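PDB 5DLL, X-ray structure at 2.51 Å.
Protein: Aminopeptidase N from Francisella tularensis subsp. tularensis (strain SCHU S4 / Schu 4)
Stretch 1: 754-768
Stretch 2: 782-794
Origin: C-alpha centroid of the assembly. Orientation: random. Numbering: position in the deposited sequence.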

# COMPACT_ATOMS: atom_id res chain seq x y z
N ILE A 754 -14.64 17.12 -12.95
CA ILE A 754 -15.12 17.67 -14.23
C ILE A 754 -14.09 18.63 -14.82
O ILE A 754 -13.61 19.53 -14.13
N SER A 755 -13.75 18.43 -16.10
CA SER A 755 -12.86 19.32 -16.82
C SER A 755 -13.68 20.39 -17.53
O SER A 755 -13.96 20.28 -18.72
N HIS A 756 -14.08 21.41 -16.78
CA HIS A 756 -14.89 22.49 -17.32
C HIS A 756 -14.87 23.69 -16.37
O HIS A 756 -14.74 23.53 -15.16
N GLU A 757 -15.00 24.89 -16.94
CA GLU A 757 -14.99 26.14 -16.19
C GLU A 757 -15.79 26.05 -14.89
O GLU A 757 -15.31 26.46 -13.83
N SER A 758 -16.99 25.49 -14.98
CA SER A 758 -17.95 25.50 -13.87
C SER A 758 -17.71 24.42 -12.81
O SER A 758 -18.58 24.18 -11.98
N ALA A 759 -16.54 23.78 -12.82
CA ALA A 759 -16.20 22.73 -11.86
C ALA A 759 -16.26 23.24 -10.42
O ALA A 759 -16.84 22.60 -9.54
N LEU A 760 -15.66 24.41 -10.19
CA LEU A 760 -15.62 25.01 -8.86
C LEU A 760 -17.01 25.39 -8.36
O LEU A 760 -17.35 25.12 -7.21
N ASP A 761 -17.80 26.01 -9.23
CA ASP A 761 -19.19 26.36 -8.90
C ASP A 761 -19.98 25.15 -8.45
O ASP A 761 -20.74 25.22 -7.48
N ILE A 762 -19.81 24.03 -9.15
CA ILE A 762 -20.53 22.80 -8.86
C ILE A 762 -20.13 22.26 -7.50
O ILE A 762 -20.98 21.86 -6.71
N VAL A 763 -18.82 22.25 -7.23
CA VAL A 763 -18.28 21.78 -5.96
C VAL A 763 -18.79 22.62 -4.78
O VAL A 763 -19.04 22.08 -3.69
N LYS A 764 -18.96 23.92 -5.00
CA LYS A 764 -19.50 24.83 -3.99
C LYS A 764 -20.98 24.58 -3.73
O LYS A 764 -21.45 24.73 -2.60
N GLY A 765 -21.72 24.22 -4.77
CA GLY A 765 -23.12 23.83 -4.62
C GLY A 765 -23.24 22.49 -3.91
O GLY A 765 -24.25 22.21 -3.26
N LEU A 766 -22.21 21.66 -4.05
CA LEU A 766 -22.19 20.33 -3.44
C LEU A 766 -21.94 20.34 -1.93
O LEU A 766 -22.44 19.46 -1.23
N VAL A 767 -21.21 21.33 -1.41
CA VAL A 767 -20.97 21.40 0.04
C VAL A 767 -22.28 21.63 0.80
O VAL A 767 -22.43 21.17 1.94
N ASN A 768 -23.24 22.31 0.16
CA ASN A 768 -24.55 22.59 0.76
C ASN A 768 -25.55 21.44 0.54
O ASN A 768 -26.63 21.44 1.13
N SER A 782 -13.40 12.77 -1.06
CA SER A 782 -14.12 12.68 -2.32
C SER A 782 -14.26 14.05 -2.98
O SER A 782 -13.76 14.26 -4.08
N LEU A 783 -14.92 14.97 -2.29
CA LEU A 783 -15.26 16.27 -2.88
C LEU A 783 -14.07 17.23 -2.89
O LEU A 783 -13.72 17.76 -3.95
N ILE A 784 -13.46 17.45 -1.73
CA ILE A 784 -12.40 18.45 -1.60
C ILE A 784 -11.07 17.91 -2.12
O ILE A 784 -10.40 18.57 -2.92
N GLY A 785 -10.69 16.71 -1.68
CA GLY A 785 -9.49 16.04 -2.17
C GLY A 785 -9.58 15.70 -3.65
O GLY A 785 -8.58 15.71 -4.37
N GLY A 786 -10.80 15.40 -4.10
CA GLY A 786 -11.08 15.19 -5.52
C GLY A 786 -10.94 16.45 -6.36
O GLY A 786 -10.52 16.38 -7.51
N PHE A 787 -11.29 17.60 -5.79
CA PHE A 787 -11.11 18.87 -6.49
C PHE A 787 -9.65 19.30 -6.51
O PHE A 787 -9.18 19.88 -7.49
N GLY A 788 -8.92 19.00 -5.43
CA GLY A 788 -7.49 19.26 -5.38
C GLY A 788 -6.68 18.44 -6.37
O GLY A 788 -5.58 18.84 -6.75
N ALA A 789 -7.23 17.29 -6.78
CA ALA A 789 -6.61 16.43 -7.79
C ALA A 789 -7.07 16.73 -9.23
O ALA A 789 -6.54 16.16 -10.18
N ASN A 790 -8.07 17.61 -9.37
CA ASN A 790 -8.51 18.12 -10.67
C ASN A 790 -7.54 19.21 -11.12
O ASN A 790 -7.71 20.38 -10.76
N PHE A 791 -6.56 18.82 -11.92
CA PHE A 791 -5.39 19.66 -12.22
C PHE A 791 -5.72 21.04 -12.80
O PHE A 791 -5.41 22.06 -12.18
N LEU A 792 -6.35 21.08 -13.97
CA LEU A 792 -6.65 22.34 -14.66
C LEU A 792 -7.46 23.33 -13.80
O LEU A 792 -7.14 24.52 -13.75
N GLN A 793 -8.49 22.82 -13.13
CA GLN A 793 -9.47 23.67 -12.43
C GLN A 793 -9.03 24.14 -11.04
O GLN A 793 -9.33 25.27 -10.64
N TYR A 794 -8.34 23.27 -10.31
CA TYR A 794 -7.77 23.65 -9.01
C TYR A 794 -6.63 24.66 -9.20
O TYR A 794 -6.51 25.59 -8.41

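A single hydrogen bond crosses a contact that is apolar between the two helices but polar at the loop, and one asparagine side chain ties together a loop and a helix start: Asn-790 ND2 donates to Ile-754 O at 2.8 Å, while Asn-790 OD1 accepts a weak capping bond from Gln-793 N at 3.5 Å. With chi1 at t and chi2 at -24°, buried Asn-790 has its CA-to-CB bond toward the first stretch, and its amide nitrogen reaches Ile-754 O; its ND2 also has a hydrogen-bond partner just outside the two stretches.

The helices 759-767 and 782-788 run nearly antiparallel, at 165°, with axes 10.7 Å apart at closest approach, so the gap between them is filled by side chains. Leu-783 (chi1 t, chi2 p) points toward the first helix and has more of its area covered by the other stretch than any other residue here. It meets three side chains: Leu-766 CD1 lies 3.5 Å from Leu-783 CD1, Val-763 CG1 3.8 Å from Leu-783 CG, and Val-767 CG1 3.8 Å from Leu-783 CD2. Leu-766 (m, t) and Val-763 (t) aim toward the second stretch; Val-767 (m) stands sideways and closes on the leucine with a methyl.

One turn further along the second helix, Phe-787 (chi1 t, chi2 73°) also points in. Its ring meets its neighbours obliquely: Leu-760 CD1 is 3.7 Å from Phe-787 CZ, and Val-763 CG2 is 4.0 Å from Phe-787 CD1. Val-763 thus touches both Leu-783 and Phe-787, and its CG2 lies near both. Leu-760 (t, p) leaves its backbone sideways, but its end comes nearer and reaches the ring. Ala-759 points toward the second stretch where the backbones come close, 6.8 Å from Ala-759 CA to Gln-793 CA; Ala-759 CB lies 3.8 Å from Gln-793 CG and 4.5 Å from Phe-787 CE1.

Gln-793 (m, m, chi3 -39°) folds back over the turn from His-756 to Ala-759. Its amide crowds that backbone without bonding to it: His-756 O is 3.1 Å from Gln-793 CD, but 3.2 Å from the acceptor Gln-793 OE1 and at a poor angle to Gln-793 NE2, 3.4 Å away. His-756 O instead accepts from Ala-759 N at 3.0 Å, closing the type I turn. The His-756 side chain (chi1 t) begins away from the second stretch and pairs within its own, His-756 ND1 and Ser-758 OG forming a 3.1 Å hydrogen bond. Asp-761 and Lys-764 lie on the exposed side of the first helix and make no contact across.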

# COMPACT_ATOMS: atom_id res chain seq x y z
CB ILE A 754 -16.45 18.43 -14.07
CG1 ILE A 754 -17.60 17.46 -13.82
CG2 ILE A 754 -16.76 19.27 -15.31
CD1 ILE A 754 -18.84 18.10 -13.23
CB SER A 755 -12.02 18.54 -17.84
OG SER A 755 -11.10 17.69 -17.20
CB HIS A 756 -16.33 22.03 -17.55
CG HIS A 756 -17.16 23.01 -18.31
ND1 HIS A 756 -18.29 23.61 -17.78
CD2 HIS A 756 -17.03 23.52 -19.56
CE1 HIS A 756 -18.81 24.43 -18.67
NE2 HIS A 756 -18.07 24.39 -19.76
CB GLU A 757 -15.56 27.29 -17.04
CG GLU A 757 -14.75 27.63 -18.28
CD GLU A 757 -15.40 28.73 -19.11
OE1 GLU A 757 -15.44 29.88 -18.65
OE2 GLU A 757 -15.87 28.43 -20.24
CB SER A 758 -19.37 25.34 -14.42
OG SER A 758 -19.56 24.05 -14.99
CB ALA A 759 -14.83 22.15 -12.16
CB LEU A 760 -14.70 26.23 -8.86
CG LEU A 760 -14.45 26.92 -7.52
CD1 LEU A 760 -14.08 25.93 -6.43
CD2 LEU A 760 -13.37 27.98 -7.69
CB ASP A 761 -19.89 26.97 -10.12
CG ASP A 761 -19.30 28.31 -10.52
OD1 ASP A 761 -19.25 29.21 -9.65
OD2 ASP A 761 -18.91 28.45 -11.69
CB ILE A 762 -20.31 21.73 -9.96
CG1 ILE A 762 -20.93 22.19 -11.28
CG2 ILE A 762 -20.92 20.39 -9.56
CD1 ILE A 762 -20.32 21.54 -12.50
CB VAL A 763 -16.73 21.77 -5.97
CG1 VAL A 763 -16.17 21.47 -4.59
CG2 VAL A 763 -16.22 20.74 -6.98
CB LYS A 764 -19.29 26.29 -4.39
CG LYS A 764 -17.86 26.76 -4.26
CD LYS A 764 -17.65 28.12 -4.89
CE LYS A 764 -16.31 28.71 -4.49
NZ LYS A 764 -16.09 30.06 -5.07
CB LEU A 766 -21.17 19.42 -4.13
CG LEU A 766 -21.58 18.87 -5.50
CD1 LEU A 766 -20.43 18.11 -6.15
CD2 LEU A 766 -22.82 17.98 -5.39
CB VAL A 767 -19.92 22.48 0.43
CG1 VAL A 767 -18.63 22.30 -0.36
CG2 VAL A 767 -20.47 23.89 0.28
CB ASN A 768 -25.11 23.89 0.19
CG ASN A 768 -24.08 25.02 0.19
OD1 ASN A 768 -23.37 25.23 1.17
ND2 ASN A 768 -24.00 25.75 -0.92
CB SER A 782 -15.51 12.08 -2.11
OG SER A 782 -15.40 10.75 -1.63
CB LEU A 783 -16.43 16.92 -2.14
CG LEU A 783 -16.96 18.20 -2.79
CD1 LEU A 783 -17.58 17.90 -4.15
CD2 LEU A 783 -17.97 18.89 -1.89
CB ILE A 784 -12.24 18.95 -0.14
CG1 ILE A 784 -13.58 19.44 0.43
CG2 ILE A 784 -11.18 20.04 -0.07
CD1 ILE A 784 -14.29 20.50 -0.40
CB PHE A 787 -11.96 19.98 -5.87
CG PHE A 787 -11.83 21.30 -6.58
CD1 PHE A 787 -12.42 21.48 -7.83
CD2 PHE A 787 -11.09 22.34 -6.03
CE1 PHE A 787 -12.28 22.68 -8.50
CE2 PHE A 787 -10.96 23.54 -6.70
CZ PHE A 787 -11.55 23.71 -7.94
CB ALA A 789 -6.87 14.97 -7.47
CB ASN A 790 -9.95 18.66 -10.56
CG ASN A 790 -10.49 19.21 -11.87
OD1 ASN A 790 -9.74 19.60 -12.76
ND2 ASN A 790 -11.81 19.26 -11.99
CB PHE A 791 -4.43 18.92 -13.15
CG PHE A 791 -3.06 19.52 -13.21
CD1 PHE A 791 -2.15 19.32 -12.18
CD2 PHE A 791 -2.66 20.28 -14.31
CE1 PHE A 791 -0.87 19.87 -12.23
CE2 PHE A 791 -1.39 20.82 -14.37
CZ PHE A 791 -0.49 20.62 -13.33
CB LEU A 792 -7.39 22.06 -15.97
CG LEU A 792 -7.97 23.25 -16.75
CD1 LEU A 792 -6.92 24.33 -17.00
CD2 LEU A 792 -8.58 22.77 -18.06
CB GLN A 793 -10.81 22.93 -12.34
CG GLN A 793 -11.42 22.60 -13.70
CD GLN A 793 -11.68 23.85 -14.54
OE1 GLN A 793 -12.10 24.88 -14.02
NE2 GLN A 793 -11.42 23.75 -15.83
CB TYR A 794 -7.27 22.42 -8.25
CG TYR A 794 -6.49 22.78 -7.00
CD1 TYR A 794 -7.13 23.34 -5.90
CD2 TYR A 794 -5.12 22.57 -6.92
CE1 TYR A 794 -6.43 23.67 -4.76
CE2 TYR A 794 -4.41 22.90 -5.78
CZ TYR A 794 -5.07 23.45 -4.70
OH TYR A 794 -4.38 23.80 -3.56